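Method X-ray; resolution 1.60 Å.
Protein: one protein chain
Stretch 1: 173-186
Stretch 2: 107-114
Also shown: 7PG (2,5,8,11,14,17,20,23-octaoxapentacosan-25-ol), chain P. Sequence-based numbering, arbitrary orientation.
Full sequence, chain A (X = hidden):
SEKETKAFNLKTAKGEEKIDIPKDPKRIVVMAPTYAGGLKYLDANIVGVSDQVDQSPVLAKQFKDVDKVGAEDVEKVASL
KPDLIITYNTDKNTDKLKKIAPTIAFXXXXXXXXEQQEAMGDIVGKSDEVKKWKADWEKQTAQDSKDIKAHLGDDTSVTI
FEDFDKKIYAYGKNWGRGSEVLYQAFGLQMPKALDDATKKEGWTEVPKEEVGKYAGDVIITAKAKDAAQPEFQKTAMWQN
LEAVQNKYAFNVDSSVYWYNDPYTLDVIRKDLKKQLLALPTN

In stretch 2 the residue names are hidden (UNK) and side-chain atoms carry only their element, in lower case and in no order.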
# COMPACT_ATOMS: atom_id res chain seq x y z
N LYS A 173 -6.92 7.02 -4.21
CA LYS A 173 -7.47 6.40 -3.01
C LYS A 173 -6.87 5.03 -2.65
O LYS A 173 -7.14 4.51 -1.57
CB LYS A 173 -8.99 6.27 -3.14
CG LYS A 173 -9.69 7.62 -3.26
CD LYS A 173 -11.21 7.50 -3.14
CE LYS A 173 -11.89 8.87 -3.16
NZ LYS A 173 -11.72 9.55 -4.49
N ASN A 174 -6.05 4.45 -3.52
CA ASN A 174 -5.53 3.10 -3.26
C ASN A 174 -4.11 2.93 -3.80
O ASN A 174 -3.86 2.05 -4.63
CB ASN A 174 -6.49 2.06 -3.87
CG ASN A 174 -6.42 0.69 -3.19
OD1 ASN A 174 -7.28 0.35 -2.37
ND2 ASN A 174 -5.44 -0.11 -3.56
N TRP A 175 -3.18 3.76 -3.33
CA TRP A 175 -1.77 3.62 -3.73
C TRP A 175 -0.83 3.68 -2.52
O TRP A 175 0.30 4.17 -2.62
CB TRP A 175 -1.42 4.69 -4.76
CG TRP A 175 -0.45 4.17 -5.77
CD1 TRP A 175 0.91 4.20 -5.71
CD2 TRP A 175 -0.78 3.47 -6.98
NE1 TRP A 175 1.45 3.58 -6.82
CE2 TRP A 175 0.44 3.14 -7.62
CE3 TRP A 175 -1.98 3.14 -7.61
CZ2 TRP A 175 0.48 2.46 -8.83
CZ3 TRP A 175 -1.93 2.48 -8.82
CH2 TRP A 175 -0.71 2.14 -9.41
N GLY A 176 -1.27 3.14 -1.39
CA GLY A 176 -0.46 3.17 -0.19
C GLY A 176 -0.32 4.58 0.34
O GLY A 176 -1.15 5.44 0.06
N ARG A 177 0.72 4.78 1.15
CA ARG A 177 0.99 6.05 1.80
C ARG A 177 -0.19 6.53 2.63
O ARG A 177 -0.41 7.73 2.77
CB ARG A 177 1.40 7.10 0.77
CG ARG A 177 2.71 6.82 0.09
CD ARG A 177 2.56 5.88 -1.09
NE ARG A 177 3.83 5.73 -1.81
CZ ARG A 177 4.10 4.75 -2.67
NH1 ARG A 177 3.20 3.82 -2.94
NH2 ARG A 177 5.28 4.72 -3.26
N GLY A 178 -0.95 5.60 3.19
CA GLY A 178 -2.09 5.95 4.02
C GLY A 178 -3.38 6.23 3.26
O GLY A 178 -4.41 6.47 3.88
N SER A 179 -3.34 6.18 1.93
CA SER A 179 -4.50 6.52 1.12
C SER A 179 -5.69 5.61 1.42
O SER A 179 -6.83 6.08 1.52
CB SER A 179 -4.15 6.48 -0.37
OG SER A 179 -3.75 5.19 -0.78
N GLU A 180 -5.44 4.31 1.58
CA GLU A 180 -6.52 3.38 1.86
C GLU A 180 -7.19 3.72 3.19
O GLU A 180 -8.41 3.76 3.28
CB GLU A 180 -6.01 1.96 1.85
CG GLU A 180 -5.48 1.53 0.49
CD GLU A 180 -4.04 1.93 0.22
OE1 GLU A 180 -3.35 2.48 1.11
OE2 GLU A 180 -3.60 1.64 -0.92
N VAL A 181 -6.37 3.97 4.21
CA VAL A 181 -6.92 4.30 5.52
C VAL A 181 -7.69 5.63 5.48
O VAL A 181 -8.81 5.72 6.00
CB VAL A 181 -5.81 4.34 6.57
CG1 VAL A 181 -6.34 4.93 7.88
CG2 VAL A 181 -5.24 2.95 6.78
N LEU A 182 -7.10 6.65 4.87
CA LEU A 182 -7.66 8.00 4.89
C LEU A 182 -8.93 8.12 4.06
O LEU A 182 -9.93 8.65 4.56
CB LEU A 182 -6.61 9.00 4.42
CG LEU A 182 -5.42 9.16 5.37
CD1 LEU A 182 -4.26 9.87 4.68
CD2 LEU A 182 -5.86 9.90 6.66
N TYR A 183 -8.91 7.62 2.82
CA TYR A 183 -10.02 7.84 1.89
C TYR A 183 -11.09 6.75 1.92
O TYR A 183 -12.27 7.03 1.66
CB TYR A 183 -9.50 7.99 0.47
CG TYR A 183 -8.54 9.14 0.30
CD1 TYR A 183 -8.96 10.45 0.51
CD2 TYR A 183 -7.22 8.92 -0.07
CE1 TYR A 183 -8.08 11.53 0.33
CE2 TYR A 183 -6.34 9.98 -0.22
CZ TYR A 183 -6.78 11.27 -0.03
OH TYR A 183 -5.90 12.32 -0.20
N GLN A 184 -10.69 5.51 2.19
CA GLN A 184 -11.64 4.40 2.18
C GLN A 184 -12.09 4.04 3.59
O GLN A 184 -13.28 4.10 3.89
CB GLN A 184 -11.05 3.18 1.48
CG GLN A 184 -10.64 3.46 0.03
CD GLN A 184 -10.13 2.24 -0.69
OE1 GLN A 184 -10.81 1.20 -0.75
NE2 GLN A 184 -8.90 2.33 -1.21
N ALA A 185 -11.15 3.67 4.45
CA ALA A 185 -11.50 3.22 5.81
C ALA A 185 -12.09 4.36 6.66
O ALA A 185 -13.10 4.15 7.34
CB ALA A 185 -10.29 2.63 6.51
N PHE A 186 -11.47 5.55 6.63
CA PHE A 186 -11.96 6.69 7.42
C PHE A 186 -12.96 7.54 6.64
O PHE A 186 -13.66 8.38 7.23
CB PHE A 186 -10.82 7.61 7.88
CG PHE A 186 -9.86 7.02 8.90
CD1 PHE A 186 -10.14 5.85 9.58
CD2 PHE A 186 -8.66 7.68 9.16
CE1 PHE A 186 -9.22 5.34 10.51
CE2 PHE A 186 -7.75 7.18 10.10
CZ PHE A 186 -8.03 6.01 10.76
N UNK A 107 -1.56 -7.40 -11.78
CA UNK A 107 -1.85 -6.04 -12.22
C UNK A 107 -2.40 -5.34 -10.98
O UNK A 107 -3.59 -5.44 -10.67
c UNK A 107 -3.02 -4.66 -14.08
o UNK A 107 -2.66 -3.57 -13.57
c UNK A 107 -2.85 -6.03 -13.40
o UNK A 107 -3.59 -4.68 -15.18
N UNK A 108 -1.49 -4.72 -10.23
CA UNK A 108 -1.78 -4.16 -8.92
C UNK A 108 -3.11 -3.39 -8.87
O UNK A 108 -3.95 -3.62 -7.99
o UNK A 108 -2.28 -0.26 -3.96
c UNK A 108 -1.52 -2.28 -4.93
c UNK A 108 -1.44 -1.08 -7.41
c UNK A 108 -1.12 -2.99 -6.03
c UNK A 108 -0.65 -3.24 -8.47
c UNK A 108 -1.85 -0.35 -6.32
c UNK A 108 -1.06 -2.41 -7.28
c UNK A 108 -1.88 -0.96 -5.08
N UNK A 109 -3.30 -2.49 -9.82
CA UNK A 109 -4.43 -1.56 -9.78
C UNK A 109 -5.80 -2.21 -9.93
O UNK A 109 -6.82 -1.56 -9.70
c UNK A 109 -4.25 -0.48 -10.83
N UNK A 110 -5.85 -3.49 -10.29
CA UNK A 110 -7.13 -4.18 -10.47
C UNK A 110 -7.80 -4.61 -9.15
O UNK A 110 -8.96 -5.03 -9.17
c UNK A 110 -7.30 -4.00 -14.90
c UNK A 110 -7.66 -4.33 -13.46
n UNK A 110 -8.44 -3.28 -15.53
c UNK A 110 -6.56 -5.09 -12.77
c UNK A 110 -6.95 -5.42 -11.35
N UNK A 111 -7.08 -4.48 -8.04
CA UNK A 111 -7.60 -4.85 -6.72
C UNK A 111 -7.53 -3.68 -5.74
O UNK A 111 -6.45 -3.11 -5.55
c UNK A 111 -7.94 -9.49 -7.17
c UNK A 111 -6.91 -7.33 -6.87
c UNK A 111 -6.19 -8.80 -8.64
c UNK A 111 -7.12 -9.74 -8.24
c UNK A 111 -6.81 -6.02 -6.11
c UNK A 111 -6.08 -7.60 -7.95
o UNK A 111 -7.22 -10.96 -8.90
c UNK A 111 -7.84 -8.29 -6.50
N UNK A 112 -8.65 -3.33 -5.11
CA UNK A 112 -8.55 -2.42 -3.98
C UNK A 112 -7.96 -3.21 -2.82
O UNK A 112 -7.80 -4.43 -2.91
n UNK A 112 -12.16 -2.58 -3.42
c UNK A 112 -10.91 -2.70 -2.99
c UNK A 112 -9.89 -1.75 -3.62
o UNK A 112 -10.60 -3.52 -2.13
N UNK A 113 -7.61 -2.52 -1.74
CA UNK A 113 -6.79 -3.12 -0.70
C UNK A 113 -7.47 -4.26 0.04
O UNK A 113 -6.80 -5.17 0.52
c UNK A 113 -8.43 -0.77 0.90
c UNK A 113 -9.10 -0.57 3.18
c UNK A 113 -7.33 -1.53 1.28
c UNK A 113 -6.32 -2.03 0.27
c UNK A 113 -9.33 -0.31 1.85
c UNK A 113 -8.00 -1.31 3.56
c UNK A 113 -7.12 -1.76 2.62
o UNK A 113 -9.96 -0.13 4.17
N UNK A 114 -8.80 -4.23 0.12
CA UNK A 114 -9.54 -5.32 0.76
C UNK A 114 -9.66 -6.53 -0.18
O UNK A 114 -9.42 -7.67 0.23
c UNK A 114 -10.93 -4.83 1.21
c UNK A 114 -10.91 -3.71 2.25
c UNK A 114 -10.19 -4.12 3.51
c UNK A 114 -12.32 -3.24 2.61
C2 7PG P . 8.07 1.59 -2.80
O1 7PG P . 8.94 2.63 -2.44
C3 7PG P . 8.49 3.89 -2.84
C4 7PG P . 9.23 4.33 -4.10
O2 7PG P . 9.07 5.71 -4.32
C5 7PG P . 7.75 6.16 -4.33
C6 7PG P . 7.55 7.27 -5.35
O3 7PG P . 6.26 7.16 -5.91
C7 7PG P . 6.13 6.30 -7.00
C8 7PG P . 4.64 6.05 -7.27
O4 7PG P . 4.42 5.09 -8.27
C9 7PG P . 4.97 3.84 -8.00
C10 7PG P . 4.21 2.68 -8.66
O5 7PG P . 4.36 1.57 -7.80
C11 7PG P . 3.52 0.47 -8.01
C12 7PG P . 3.42 -0.34 -6.71
O6 7PG P . 2.09 -0.38 -6.25
C13 7PG P . 1.73 0.52 -5.24
C14 7PG P . 2.41 0.13 -3.93
O7 7PG P . 1.47 0.25 -2.89
C15 7PG P . 1.67 -0.61 -1.80
O HOH W 1 -4.79 -2.80 -3.35

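Position 107 carries four side-chain atoms: two carbons in line, the second bearing two oxygens. That planar fork is a carboxylate attached directly to CB, and it stays out of reach of stretch 1, hence D107. Its backbone O accepts from the backbone N of position 110 at 3.0 Å, closing a short 3-10 turn.

Position 108 has one carbon followed by a six-carbon ring bearing a single oxygen. The oxygen lies 2.9 Å from N174 O, so a terminal hydroxyl donating to that carbonyl fits, and the ring edge meets the face of W175: the six-membered ring centroids are 5.0 Å apart and the planes stand at 80°. The residue is Y108, and its CE2 comes within 3.7 Å of W175 CE3. The bound 7PG also lies over one face of each ring, with its O6 3.8 Å from Y108 CD2.

Position 109 ends at a single carbon, a CB that approaches W175 CZ3 at 4.3 Å, so it is A109. Position 110 shows four carbons in an unbranched row ending in nitrogen, exposed and without contact to stretch 1, which identifies K110.

At position 111 one carbon again leads to a six-carbon ring with one oxygen, and the ring leads away from stretch 1. This is Y111. Its backbone contributes instead: water 1 donates to Y111 O (2.8 Å) and accepts from N174 ND2 (2.8 Å), bridging the stretches.

Position 112 has two carbons, the second carrying one oxygen and one nitrogen, a short amide whose CB lies 3.6 Å from N174 OD1: N112. Its OD1 accepts from the backbone N of position 114 at 3.0 Å, a weak capping bond with an angle of 125°, just before the helix. The closest pair of CA atoms across the stretches is N174 CA and N112 CA, 6.3 Å apart.

Position 113 is a third single-oxygen six-carbon ring on one carbon. E180 CB sits 3.8 Å from the ring centroid, 11° off the normal, a CH-pi contact; Q184 OE1 lies at the ring edge, and A185 CB is 3.6 Å from the ring's oxygen. This is Y113, its CE1 3.4 Å from Q184 OE1.

Position 114 has four carbons forked at the second and no contact with stretch 1: L114.

The contact, burying 429 Å² in all, centres on N174. Its O accepts from Y108 OH, while its OD1 accepts from Y113 N at 3.0 Å (136°) and from Q184 NE2 at 2.8 Å, which ties the loop to its own helix. Around this polar centre, W175 packs against Y108, and E180 covers a face of Y113.

Stretch 2 (107-114) DYAKYNYL
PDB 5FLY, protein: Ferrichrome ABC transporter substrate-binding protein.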